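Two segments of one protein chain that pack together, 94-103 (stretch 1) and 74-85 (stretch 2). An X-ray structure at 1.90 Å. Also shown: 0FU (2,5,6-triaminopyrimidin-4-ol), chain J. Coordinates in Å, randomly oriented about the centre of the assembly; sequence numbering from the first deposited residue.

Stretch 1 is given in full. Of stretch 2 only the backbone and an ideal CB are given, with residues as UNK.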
ATOM      1  N   TYR A  94      24.737   5.533  -4.929  1.00 34.87           N
ATOM      2  CA  TYR A  94      25.289   4.190  -4.749  1.00 34.51           C
ATOM      3  C   TYR A  94      24.606   3.256  -5.678  1.00 33.89           C
ATOM      4  O   TYR A  94      23.431   3.441  -5.973  1.00 33.76           O
ATOM      5  CB  TYR A  94      25.044   3.671  -3.342  1.00 35.70           C
ATOM      6  CG  TYR A  94      25.599   4.474  -2.216  1.00 36.55           C
ATOM      7  CD1 TYR A  94      26.811   5.098  -2.329  1.00 37.60           C
ATOM      8  CD2 TYR A  94      24.935   4.556  -1.001  1.00 38.10           C
ATOM      9  CE1 TYR A  94      27.312   5.883  -1.282  1.00 38.44           C
ATOM     10  CE2 TYR A  94      25.451   5.327   0.072  1.00 39.32           C
ATOM     11  CZ  TYR A  94      26.632   5.956  -0.091  1.00 39.71           C
ATOM     12  OH  TYR A  94      27.178   6.700   0.937  1.00 42.68           O
ATOM     13  N   VAL A  95      25.330   2.255  -6.181  1.00 32.66           N
ATOM     14  CA  VAL A  95      24.775   1.145  -6.912  1.00 32.03           C
ATOM     15  C   VAL A  95      25.259  -0.137  -6.322  1.00 31.87           C
ATOM     16  O   VAL A  95      26.217  -0.137  -5.533  1.00 31.67           O
ATOM     17  CB  VAL A  95      25.035   1.160  -8.431  1.00 31.84           C
ATOM     18  CG1 VAL A  95      24.426   2.379  -9.086  1.00 32.18           C
ATOM     19  CG2 VAL A  95      26.542   1.100  -8.727  1.00 31.57           C
ATOM     20  N   ALA A  96      24.553  -1.250  -6.581  1.00 30.88           N
ATOM     21  CA  ALA A  96      24.951  -2.509  -6.046  1.00 31.00           C
ATOM     22  C   ALA A  96      24.391  -3.621  -6.908  1.00 30.77           C
ATOM     23  O   ALA A  96      23.278  -3.467  -7.446  1.00 30.82           O
ATOM     24  CB  ALA A  96      24.455  -2.734  -4.588  1.00 30.64           C
ATOM     25  N   THR A  97      25.097  -4.746  -6.974  1.00 30.61           N
ATOM     26  CA  THR A  97      24.601  -5.839  -7.790  1.00 30.97           C
ATOM     27  C   THR A  97      24.682  -7.160  -7.106  1.00 31.38           C
ATOM     28  O   THR A  97      25.491  -7.375  -6.228  1.00 31.96           O
ATOM     29  CB  THR A  97      25.344  -5.963  -9.182  1.00 31.48           C
ATOM     30  OG1 THR A  97      26.715  -6.354  -8.981  1.00 32.09           O
ATOM     31  CG2 THR A  97      25.246  -4.671 -10.040  1.00 31.10           C
ATOM     32  N   ALA A  98      23.856  -8.101  -7.601  1.00 31.66           N
ATOM     33  CA  ALA A  98      23.926  -9.491  -7.183  1.00 31.95           C
ATOM     34  C   ALA A  98      23.240 -10.418  -8.135  1.00 32.22           C
ATOM     35  O   ALA A  98      22.495  -9.985  -8.993  1.00 32.99           O
ATOM     36  CB  ALA A  98      23.265  -9.643  -5.776  1.00 32.23           C
ATOM     37  N   THR A  99      23.464 -11.701  -7.969  1.00 32.53           N
ATOM     38  CA  THR A  99      22.702 -12.754  -8.588  1.00 33.27           C
ATOM     39  C   THR A  99      21.726 -13.245  -7.525  1.00 33.98           C
ATOM     40  O   THR A  99      22.130 -13.458  -6.364  1.00 34.00           O
ATOM     41  CB  THR A  99      23.605 -13.955  -9.045  1.00 33.70           C
ATOM     42  OG1 THR A  99      24.509 -13.527 -10.091  1.00 34.02           O
ATOM     43  CG2 THR A  99      22.740 -15.072  -9.608  1.00 34.88           C
ATOM     44  N   LEU A 100      20.468 -13.457  -7.907  1.00 34.67           N
ATOM     45  CA  LEU A 100      19.458 -13.981  -6.941  1.00 34.82           C
ATOM     46  C   LEU A 100      19.058 -15.372  -7.436  1.00 35.85           C
ATOM     47  O   LEU A 100      18.197 -15.518  -8.267  1.00 36.65           O
ATOM     48  CB  LEU A 100      18.263 -13.056  -6.894  1.00 34.22           C
ATOM     49  CG  LEU A 100      18.479 -11.591  -6.674  1.00 34.08           C
ATOM     50  CD1 LEU A 100      17.175 -10.857  -6.450  1.00 33.66           C
ATOM     51  CD2 LEU A 100      19.398 -11.311  -5.455  1.00 33.68           C
ATOM     52  N   PRO A 101      19.710 -16.423  -6.933  1.00 36.74           N
ATOM     53  CA  PRO A 101      19.435 -17.764  -7.451  1.00 37.84           C
ATOM     54  C   PRO A 101      18.010 -18.139  -7.111  1.00 38.22           C
ATOM     55  O   PRO A 101      17.515 -17.870  -5.982  1.00 37.04           O
ATOM     56  CB  PRO A 101      20.378 -18.659  -6.666  1.00 38.98           C
ATOM     57  CG  PRO A 101      21.338 -17.768  -5.966  1.00 38.33           C
ATOM     58  CD  PRO A 101      20.741 -16.428  -5.878  1.00 37.18           C
ATOM     59  N   ASN A 102      17.353 -18.741  -8.084  1.00 38.60           N
ATOM     60  CA  ASN A 102      15.979 -19.135  -7.869  1.00 39.13           C
ATOM     61  C   ASN A 102      15.567 -20.372  -8.664  1.00 40.73           C
ATOM     62  O   ASN A 102      16.284 -20.786  -9.591  1.00 40.38           O
ATOM     63  CB  ASN A 102      15.111 -17.936  -8.190  1.00 38.73           C
ATOM     64  CG  ASN A 102      15.174 -17.543  -9.647  1.00 40.70           C
ATOM     65  OD1 ASN A 102      14.437 -18.074 -10.441  1.00 43.46           O
ATOM     66  ND2 ASN A 102      16.116 -16.689 -10.013  1.00 42.15           N
ATOM     67  N   TYR A 103      14.454 -20.978  -8.284  1.00 40.32           N
ATOM     68  CA  TYR A 103      13.920 -22.142  -8.966  1.00 42.79           C
ATOM     69  C   TYR A 103      12.493 -21.863  -9.413  1.00 42.43           C
ATOM     70  O   TYR A 103      11.696 -21.324  -8.585  1.00 40.16           O
ATOM     71  CB  TYR A 103      13.942 -23.318  -7.987  1.00 46.05           C
ATOM     72  CG  TYR A 103      13.454 -24.584  -8.618  1.00 50.73           C
ATOM     73  CD1 TYR A 103      14.196 -25.205  -9.617  1.00 55.93           C
ATOM     74  CD2 TYR A 103      12.245 -25.151  -8.245  1.00 54.54           C
ATOM     75  CE1 TYR A 103      13.739 -26.381 -10.234  1.00 58.02           C
ATOM     76  CE2 TYR A 103      11.778 -26.325  -8.839  1.00 57.85           C
ATOM     77  CZ  TYR A 103      12.533 -26.924  -9.831  1.00 59.73           C
ATOM     78  OH  TYR A 103      12.050 -28.069 -10.425  1.00 68.62           O
ATOM     79  N   UNK A  74      16.609  -2.631 -10.913  1.00 34.52           N
ATOM     80  CA  UNK A  74      16.480  -3.147 -12.232  1.00 34.58           C
ATOM     81  C   UNK A  74      16.856  -4.627 -12.220  1.00 35.11           C
ATOM     82  O   UNK A  74      17.571  -5.054 -11.327  1.00 33.64           O
ATOM     83  CB  UNK A  74      17.345  -2.352 -13.212  1.00 34.58           C
ATOM     84  N   UNK A  75      16.367  -5.410 -13.166  1.00 35.72           N
ATOM     85  CA  UNK A  75      16.618  -6.850 -13.190  1.00 36.09           C
ATOM     86  C   UNK A  75      17.016  -7.239 -14.578  1.00 37.12           C
ATOM     87  O   UNK A  75      16.433  -6.743 -15.569  1.00 37.71           O
ATOM     88  CB  UNK A  75      15.396  -7.649 -12.734  1.00 36.09           C
ATOM     89  N   UNK A  76      17.996  -8.155 -14.708  1.00 37.20           N
ATOM     90  CA  UNK A  76      18.308  -8.813 -15.968  1.00 38.49           C
ATOM     91  C   UNK A  76      17.859 -10.240 -15.808  1.00 38.08           C
ATOM     92  O   UNK A  76      18.521 -11.022 -15.178  1.00 36.66           O
ATOM     93  CB  UNK A  76      19.792  -8.719 -16.328  1.00 38.49           C
ATOM     94  N   UNK A  77      16.745 -10.608 -16.421  1.00 38.41           N
ATOM     95  CA  UNK A  77      16.212 -11.919 -16.180  1.00 39.88           C
ATOM     96  C   UNK A  77      17.072 -13.008 -16.789  1.00 42.03           C
ATOM     97  O   UNK A  77      17.070 -14.100 -16.258  1.00 43.54           O
ATOM     98  CB  UNK A  77      14.785 -12.009 -16.725  1.00 39.88           C
ATOM     99  N   UNK A  78      17.864 -12.709 -17.833  1.00 42.11           N
ATOM    100  CA  UNK A  78      18.720 -13.735 -18.427  1.00 45.04           C
ATOM    101  C   UNK A  78      19.789 -14.299 -17.438  1.00 44.21           C
ATOM    102  O   UNK A  78      20.232 -15.407 -17.609  1.00 45.45           O
ATOM    103  CB  UNK A  78      19.415 -13.149 -19.658  1.00 45.04           C
ATOM    104  N   UNK A  79      20.167 -13.552 -16.421  1.00 39.55           N
ATOM    105  CA  UNK A  79      21.245 -13.953 -15.520  1.00 38.90           C
ATOM    106  C   UNK A  79      20.799 -13.867 -14.057  1.00 37.52           C
ATOM    107  O   UNK A  79      21.625 -13.970 -13.148  1.00 37.86           O
ATOM    108  CB  UNK A  79      22.479 -13.078 -15.748  1.00 38.90           C
ATOM    109  N   UNK A  80      19.495 -13.667 -13.827  1.00 37.12           N
ATOM    110  CA  UNK A  80      18.957 -13.402 -12.499  1.00 36.76           C
ATOM    111  C   UNK A  80      19.745 -12.334 -11.803  1.00 35.90           C
ATOM    112  O   UNK A  80      20.043 -12.446 -10.612  1.00 35.01           O
ATOM    113  CB  UNK A  80      18.944 -14.676 -11.652  1.00 36.76           C
ATOM    114  N   UNK A  81      20.056 -11.256 -12.506  1.00 34.56           N
ATOM    115  CA  UNK A  81      20.893 -10.244 -11.958  1.00 34.02           C
ATOM    116  C   UNK A  81      20.136  -9.031 -11.490  1.00 33.48           C
ATOM    117  O   UNK A  81      19.336  -8.489 -12.218  1.00 33.36           O
ATOM    118  CB  UNK A  81      21.944  -9.834 -12.992  1.00 34.02           C
ATOM    119  N   UNK A  82      20.347  -8.666 -10.264  1.00 32.47           N
ATOM    120  CA  UNK A  82      19.741  -7.508  -9.655  1.00 32.31           C
ATOM    121  C   UNK A  82      20.696  -6.324  -9.619  1.00 32.06           C
ATOM    122  O   UNK A  82      21.859  -6.495  -9.294  1.00 31.22           O
ATOM    123  CB  UNK A  82      19.268  -7.848  -8.240  1.00 32.31           C
ATOM    124  N   UNK A  83      20.172  -5.136  -9.875  1.00 32.09           N
ATOM    125  CA  UNK A  83      20.887  -3.879  -9.709  1.00 32.36           C
ATOM    126  C   UNK A  83      20.017  -2.946  -8.862  1.00 32.71           C
ATOM    127  O   UNK A  83      18.840  -2.818  -9.085  1.00 32.04           O
ATOM    128  CB  UNK A  83      21.224  -3.249 -11.062  1.00 32.36           C
ATOM    129  N   UNK A  84      20.609  -2.392  -7.815  1.00 32.89           N
ATOM    130  CA  UNK A  84      19.955  -1.390  -6.951  1.00 33.33           C
ATOM    131  C   UNK A  84      20.625  -0.051  -7.121  1.00 34.26           C
ATOM    132  O   UNK A  84      21.820   0.006  -7.356  1.00 33.16           O
ATOM    133  CB  UNK A  84      19.994  -1.813  -5.481  1.00 33.33           C
ATOM    134  N   UNK A  85      19.885   1.035  -6.934  1.00 34.35           N
ATOM    135  CA  UNK A  85      20.412   2.343  -6.958  1.00 35.86           C
ATOM    136  C   UNK A  85      19.804   3.190  -5.869  1.00 36.06           C
ATOM    137  O   UNK A  85      18.587   3.169  -5.669  1.00 36.14           O
ATOM    138  CB  UNK A  85      20.190   2.977  -8.333  1.00 35.86           C
TER
HETATM  139  C4  0FU J 209      24.522   7.984   6.145  0.50 49.76           C
HETATM  140  N3  0FU J 209      25.732   8.374   6.628  0.50 50.79           N
HETATM  141  C2  0FU J 209      26.840   8.438   5.840  0.50 51.26           C
HETATM  142  NAA 0FU J 209      28.003   8.831   6.379  0.50 51.86           N
HETATM  143  N1  0FU J 209      26.791   8.120   4.528  0.50 47.42           N
HETATM  144  C6  0FU J 209      25.602   7.721   3.990  0.50 45.36           C
HETATM  145  NAB 0FU J 209      25.537   7.407   2.717  0.50 39.80           N
HETATM  146  C5  0FU J 209      24.424   7.640   4.786  0.50 47.25           C
HETATM  147  NAC 0FU J 209      23.218   7.254   4.292  0.50 42.65           N
HETATM  148  O4  0FU J 209      23.386   7.900   6.922  0.50 50.11           O

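Stretch 2 is a hairpin whose second arm, 81–85, runs antiparallel to strand 94–99. Its first arm lies beyond, with no ideal CB at positions 74–79 within 5.5 Å of stretch 1, so the contact itself constrains these sites little. Position 74 is Ser74. At 75 the CB points sideways, and a long apolar group could still reach Leu100; Phe75 does so, its CE1 lying 4.1 Å from Leu100 CD1. Positions 76, 77 and 78 meet nothing of stretch 1, and polar residues would suit the turn; they are Asp76, Ser77 and Asp78.

Position 79 (phi/psi -129/10) also points sideways, and many side chains would fit. It is Arg79, whose end leads away from stretch 1 and forms a salt bridge with Asp78 (NE to OD1, 2.9 Å). Its carbonyl O accepts a hydrogen bond from a water that also bonds Thr99 OG1.

Position 80 has phi/psi 48/45, a left-handed conformation that favours Gly, Asn or Asp but tolerates others. Its CB points toward stretch 1, 3.6 Å from Leu100 O and 3.8 Å from Asn102 ND2, so a small polar group is well placed to meet the amide. The residue is Ser80: its OG accepts a weak hydrogen bond from Asn102 ND2 (3.1 Å), while the same amide nitrogen also donates to Leu100 O. The backbone O of Ser80 receives Leu100 N at 2.9 Å.

At 81 the ideal CB would lie 4.0 Å from Ala98 O, on the face carrying Thr99. Phi/psi of -102/126 is ordinary for a strand, so small or beta-branched residues would also be plausible; the deposited residue is Gly81, which leaves Thr99 without a side-chain partner at this pair.

Position 82 pairs with Ala98, whose small side chain leaves room, and its CB sits 4.1 Å from Leu100 CD1. An aliphatic residue such as Val, Ile or Leu is expected. Leu82 packs there, and its backbone N donates to Ala98 O (2.8 Å).

Position 83 returns to the face of Thr97, with Val95 nearby; aliphatic residues or Thr would suit. Leu83 extends CD1 to 3.7 Å from Thr97 CG2 and 4.1 Å from Val95 CB.

Position 84, opposite Ala96, again has a methyl as its neighbour, so a bulky apolar chain fits. It is Leu84, with N donating to Ala96 O at 2.9 Å.

At 85 the CB lies 4.3 Å from Val95 CG1, and beta-branched or long chains would serve. Lys85 keeps its CB beside Val95, while its end leads away.

Stretch 2 74-85: SFDSDRSGLLLK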
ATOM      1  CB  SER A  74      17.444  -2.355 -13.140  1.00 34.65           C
ATOM      2  OG  SER A  74      17.275  -2.680 -14.504  1.00 35.61           O
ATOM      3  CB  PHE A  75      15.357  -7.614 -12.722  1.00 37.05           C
ATOM      4  CG  PHE A  75      15.612  -8.984 -12.165  1.00 37.12           C
ATOM      5  CD1 PHE A  75      16.299  -9.141 -10.966  1.00 37.33           C
ATOM      6  CD2 PHE A  75      15.150 -10.088 -12.795  1.00 38.52           C
ATOM      7  CE1 PHE A  75      16.571 -10.419 -10.469  1.00 38.13           C
ATOM      8  CE2 PHE A  75      15.405 -11.377 -12.308  1.00 39.16           C
ATOM      9  CZ  PHE A  75      16.132 -11.534 -11.146  1.00 38.15           C
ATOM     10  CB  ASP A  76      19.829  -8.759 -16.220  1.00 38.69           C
ATOM     11  CG  ASP A  76      20.292  -7.398 -16.775  1.00 40.38           C
ATOM     12  OD1 ASP A  76      19.476  -6.510 -17.093  1.00 41.65           O
ATOM     13  OD2 ASP A  76      21.511  -7.222 -16.933  1.00 38.95           O
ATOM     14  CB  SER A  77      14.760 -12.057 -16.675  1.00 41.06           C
ATOM     15  OG  SER A  77      14.722 -11.784 -18.075  1.00 42.77           O
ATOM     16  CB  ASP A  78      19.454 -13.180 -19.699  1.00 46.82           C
ATOM     17  CG  ASP A  78      20.466 -11.993 -19.375  1.00 49.39           C
ATOM     18  OD1 ASP A  78      20.453 -11.444 -18.299  1.00 46.10           O
ATOM     19  OD2 ASP A  78      21.291 -11.631 -20.229  1.00 52.65           O
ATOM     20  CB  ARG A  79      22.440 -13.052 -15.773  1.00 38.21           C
ATOM     21  CG  ARG A  79      22.180 -11.610 -15.364  1.00 37.76           C
ATOM     22  CD  ARG A  79      23.200 -10.618 -15.920  1.00 37.77           C
ATOM     23  NE  ARG A  79      22.976 -10.410 -17.325  1.00 37.74           N
ATOM     24  CZ  ARG A  79      23.597  -9.502 -18.090  1.00 38.78           C
ATOM     25  NH1 ARG A  79      24.531  -8.686 -17.611  1.00 38.75           N
ATOM     26  NH2 ARG A  79      23.288  -9.419 -19.395  1.00 39.57           N
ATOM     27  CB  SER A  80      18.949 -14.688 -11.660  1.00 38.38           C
ATOM     28  OG  SER A  80      18.022 -15.599 -12.231  1.00 38.79           O
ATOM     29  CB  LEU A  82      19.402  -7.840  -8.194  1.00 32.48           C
ATOM     30  CG  LEU A  82      18.880  -6.707  -7.321  1.00 33.04           C
ATOM     31  CD1 LEU A  82      17.497  -6.243  -7.719  1.00 33.08           C
ATOM     32  CD2 LEU A  82      18.835  -7.072  -5.835  1.00 33.33           C
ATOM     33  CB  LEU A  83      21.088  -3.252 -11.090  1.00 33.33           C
ATOM     34  CG  LEU A  83      21.622  -1.846 -11.171  1.00 34.22           C
ATOM     35  CD1 LEU A  83      22.987  -1.743 -10.573  1.00 33.95           C
ATOM     36  CD2 LEU A  83      21.675  -1.302 -12.635  1.00 34.96           C
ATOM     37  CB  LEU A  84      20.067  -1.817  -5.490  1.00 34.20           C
ATOM     38  CG  LEU A  84      19.427  -3.123  -5.063  1.00 35.14           C
ATOM     39  CD1 LEU A  84      19.835  -3.506  -3.621  1.00 37.05           C
ATOM     40  CD2 LEU A  84      17.886  -2.953  -5.146  1.00 35.11           C
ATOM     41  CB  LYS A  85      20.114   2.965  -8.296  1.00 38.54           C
ATOM     42  CG  LYS A  85      20.540   4.391  -8.413  1.00 41.35           C
ATOM     43  CD  LYS A  85      20.251   4.998  -9.776  1.00 43.75           C
ATOM     44  CE  LYS A  85      18.770   5.216  -9.999  1.00 46.71           C
ATOM     45  NZ  LYS A  85      18.496   5.972 -11.273  1.00 51.56           N
TER
HETATM   46  O   HOH W   1      24.271 -14.545 -12.686  1.00 33.92           O
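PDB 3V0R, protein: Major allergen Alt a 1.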